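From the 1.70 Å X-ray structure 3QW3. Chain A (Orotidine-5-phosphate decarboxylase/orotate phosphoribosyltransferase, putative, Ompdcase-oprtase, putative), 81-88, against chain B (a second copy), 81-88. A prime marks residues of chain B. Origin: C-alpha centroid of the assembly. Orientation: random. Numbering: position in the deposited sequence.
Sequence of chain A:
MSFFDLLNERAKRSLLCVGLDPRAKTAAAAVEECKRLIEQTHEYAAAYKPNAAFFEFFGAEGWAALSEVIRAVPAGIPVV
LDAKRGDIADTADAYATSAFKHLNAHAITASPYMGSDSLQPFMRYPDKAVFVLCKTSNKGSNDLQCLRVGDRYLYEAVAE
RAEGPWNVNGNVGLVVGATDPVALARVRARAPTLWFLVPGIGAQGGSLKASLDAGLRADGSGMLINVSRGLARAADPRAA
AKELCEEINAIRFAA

Chain A 81-88: LDAKRGDI
Chain B 81-88: LDAKRGDI

How do the two backbones lie against each other? Each copy runs as a strand from Leu81 to Arg85 and then continues as loop through Ile88, and the CA 82-to-87 directions of the two copies are 144° apart, roughly antiparallel. The register is symmetric about Arg85: its CA lies 6.9 Å from the CA of Arg85′, while the CA atoms of Lys84 and Gly86′, like those of Gly86 and Lys84′, are 6.6 Å apart. Lys84 has positive phi (phi/psi 41/57; 38/60 in Lys84′), after Ala83 at -114/-16; Arg85 returns to -85/158, Gly86 is at -173/115 and Asp87 at -159/-170. No direct backbone hydrogen bond joins the copies.

Why does Lys84 adopt an extended side chain with a turned tip? Its CA-to-CB bond points toward the other copy, and chi1 to chi4 are m, t, t, p. The extended middle lays Lys84 CD 3.3 Å from Gly86′ O, and the final turn, chi4 at 70°, leaves NZ between two carboxylates. Lys84 NZ donates to Asp87′ OD1 at 2.9 Å and to Asp82 OD1 of its own chain at 2.8 Å, both within salt bridges. Lys84′ repeats the rotamers, its NZ reaching Asp87 OD1 at 2.8 Å. The shared ammonium offsets the repulsion between Asp82 OD1 and Asp87′ OD1, 4.4 Å apart.

What holds the aspartates in place? Asp82 has chi1 t with chi2 near zero (-7°), which presents OD1 to the lysine. Asp87 has chi1 at -148°, between wells, and chi2 at 127°; its two oxygens serve different partners, OD2 accepting from Ile88 N at 2.7 Å while OD1 meets Lys84′ NZ. Ile88 has chi1 and chi2 both p and makes no contact across.

How can two arginines face each other? The CA-to-CB bond of Arg85 points away from the partner, but chi1 and chi2, both m, fold the chain back, and chi3 is t at -162° with chi4 at -120°. The guanidinium lies flat on that of Arg85′, planes 5° apart and centres 3.9 Å, and NH1 of Arg85 lies 3.6 Å from NH1 of Arg85′. These like charges come close, but flat stacking leaves the in-plane N-H groups free to bond, and NH1 and NH2 of both arginines are hydrogen-bonded elsewhere in the structure. Arg85 NH1 also donates to Ala83 O at 3.0 Å, which helps tether the folded chain.

What fills the gap between the backbones? Water replaces direct pairing. Water 4 bridges the two carbonyls, 2.7 Å from Lys84 O and 2.8 Å from Lys84′ O, while water 2 accepts from Gly86′ N at 2.9 Å and donates to Lys84 O at 3.0 Å; water 5 mirrors it. Water 1 links Asp82 O, at 2.9 Å, to Asp87′ OD1, at 2.7 Å.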

# COMPACT_ATOMS: atom_id res chain seq x y z
N LEU A 81 -6.36 -6.84 -9.18
CA LEU A 81 -5.32 -5.83 -9.28
C LEU A 81 -4.43 -5.95 -8.05
O LEU A 81 -4.88 -5.72 -6.93
CB LEU A 81 -5.92 -4.42 -9.40
CG LEU A 81 -4.91 -3.26 -9.53
CD1 LEU A 81 -4.05 -3.38 -10.79
CD2 LEU A 81 -5.64 -1.91 -9.49
N ASP A 82 -3.17 -6.34 -8.26
CA ASP A 82 -2.24 -6.50 -7.14
C ASP A 82 -1.57 -5.17 -6.83
O ASP A 82 -0.47 -4.88 -7.32
CB ASP A 82 -1.20 -7.59 -7.39
CG ASP A 82 -0.54 -8.07 -6.11
OD1 ASP A 82 -0.77 -7.48 -5.03
OD2 ASP A 82 0.23 -9.05 -6.18
N ALA A 83 -2.26 -4.38 -6.02
CA ALA A 83 -1.89 -3.01 -5.72
C ALA A 83 -1.48 -2.80 -4.26
O ALA A 83 -0.85 -1.79 -3.93
CB ALA A 83 -3.05 -2.09 -6.09
N LYS A 84 -1.84 -3.76 -3.40
CA LYS A 84 -1.54 -3.72 -1.96
C LYS A 84 -1.74 -2.31 -1.38
O LYS A 84 -0.83 -1.72 -0.80
CB LYS A 84 -0.15 -4.30 -1.67
CG LYS A 84 -0.00 -5.78 -2.10
CD LYS A 84 1.36 -6.36 -1.72
CE LYS A 84 1.49 -7.84 -2.14
NZ LYS A 84 1.57 -8.03 -3.62
N ARG A 85 -2.95 -1.80 -1.54
CA ARG A 85 -3.28 -0.46 -1.08
C ARG A 85 -3.70 -0.45 0.39
O ARG A 85 -4.12 -1.47 0.94
CB ARG A 85 -4.39 0.15 -1.95
CG ARG A 85 -4.06 0.27 -3.44
CD ARG A 85 -2.86 1.19 -3.73
NE ARG A 85 -2.81 1.64 -5.12
CZ ARG A 85 -1.80 1.41 -5.97
NH1 ARG A 85 -0.74 0.70 -5.59
NH2 ARG A 85 -1.85 1.89 -7.20
N GLY A 86 -3.58 0.71 1.02
CA GLY A 86 -4.07 0.86 2.38
C GLY A 86 -3.96 2.30 2.79
O GLY A 86 -2.86 2.84 2.88
N ASP A 87 -5.10 2.93 3.03
CA ASP A 87 -5.14 4.32 3.49
C ASP A 87 -6.50 4.52 4.13
O ASP A 87 -7.23 3.57 4.34
CB ASP A 87 -4.92 5.29 2.32
CG ASP A 87 -4.21 6.57 2.75
OD1 ASP A 87 -3.19 6.92 2.13
OD2 ASP A 87 -4.67 7.23 3.69
N ILE A 88 -6.86 5.76 4.44
CA ILE A 88 -8.17 5.98 5.04
C ILE A 88 -9.07 6.92 4.25
O ILE A 88 -8.62 7.55 3.29
CB ILE A 88 -8.07 6.44 6.52
CG1 ILE A 88 -6.92 7.44 6.72
CG2 ILE A 88 -7.89 5.22 7.41
CD1 ILE A 88 -7.14 8.79 6.08
N LEU B 81 5.71 11.72 -1.21
CA LEU B 81 4.63 11.08 -1.94
C LEU B 81 3.92 10.15 -0.98
O LEU B 81 4.49 9.15 -0.53
CB LEU B 81 5.14 10.32 -3.16
CG LEU B 81 4.07 9.65 -4.03
CD1 LEU B 81 3.19 10.71 -4.73
CD2 LEU B 81 4.71 8.72 -5.05
N ASP B 82 2.69 10.49 -0.64
CA ASP B 82 1.92 9.69 0.31
C ASP B 82 1.23 8.59 -0.47
O ASP B 82 0.06 8.71 -0.86
CB ASP B 82 0.91 10.53 1.10
CG ASP B 82 0.43 9.82 2.37
OD1 ASP B 82 0.76 8.63 2.57
OD2 ASP B 82 -0.27 10.45 3.19
N ALA B 83 2.00 7.54 -0.72
CA ALA B 83 1.58 6.43 -1.56
C ALA B 83 1.37 5.15 -0.75
O ALA B 83 0.78 4.18 -1.26
CB ALA B 83 2.61 6.22 -2.69
N LYS B 84 1.81 5.15 0.51
CA LYS B 84 1.67 4.00 1.44
C LYS B 84 1.87 2.66 0.72
O LYS B 84 0.97 1.80 0.69
CB LYS B 84 0.34 4.06 2.20
CG LYS B 84 0.19 5.29 3.12
CD LYS B 84 -1.08 5.24 3.98
CE LYS B 84 -1.22 6.47 4.90
NZ LYS B 84 -1.39 7.76 4.14
N ARG B 85 3.05 2.49 0.13
CA ARG B 85 3.33 1.31 -0.69
C ARG B 85 3.90 0.20 0.17
O ARG B 85 4.48 0.44 1.23
CB ARG B 85 4.30 1.66 -1.82
CG ARG B 85 3.80 2.71 -2.82
CD ARG B 85 2.52 2.28 -3.53
NE ARG B 85 2.26 3.05 -4.74
CZ ARG B 85 1.16 3.76 -4.99
NH1 ARG B 85 0.18 3.86 -4.09
NH2 ARG B 85 1.04 4.39 -6.15
N GLY B 86 3.76 -1.03 -0.30
CA GLY B 86 4.42 -2.14 0.38
C GLY B 86 4.30 -3.39 -0.46
O GLY B 86 3.20 -3.89 -0.67
N ASP B 87 5.43 -3.88 -0.95
CA ASP B 87 5.47 -5.10 -1.74
C ASP B 87 6.89 -5.62 -1.66
O ASP B 87 7.67 -5.15 -0.83
CB ASP B 87 5.05 -4.83 -3.19
CG ASP B 87 4.33 -6.01 -3.83
OD1 ASP B 87 3.24 -5.82 -4.40
OD2 ASP B 87 4.86 -7.14 -3.76
N ILE B 88 7.25 -6.57 -2.50
CA ILE B 88 8.61 -7.09 -2.43
C ILE B 88 9.33 -7.13 -3.76
O ILE B 88 8.72 -6.96 -4.81
CB ILE B 88 8.66 -8.50 -1.78
CG1 ILE B 88 7.46 -9.36 -2.19
CG2 ILE B 88 8.76 -8.38 -0.26
CD1 ILE B 88 7.44 -9.79 -3.63
O HOH W 1 1.34 -4.09 -5.20
O HOH W 2 1.66 -1.08 -2.32
O HOH W 3 1.43 -3.25 1.39
O HOH W 4 0.12 -0.74 1.53
O HOH W 5 -1.61 2.40 -0.41
O HOH W 6 -1.64 6.31 0.08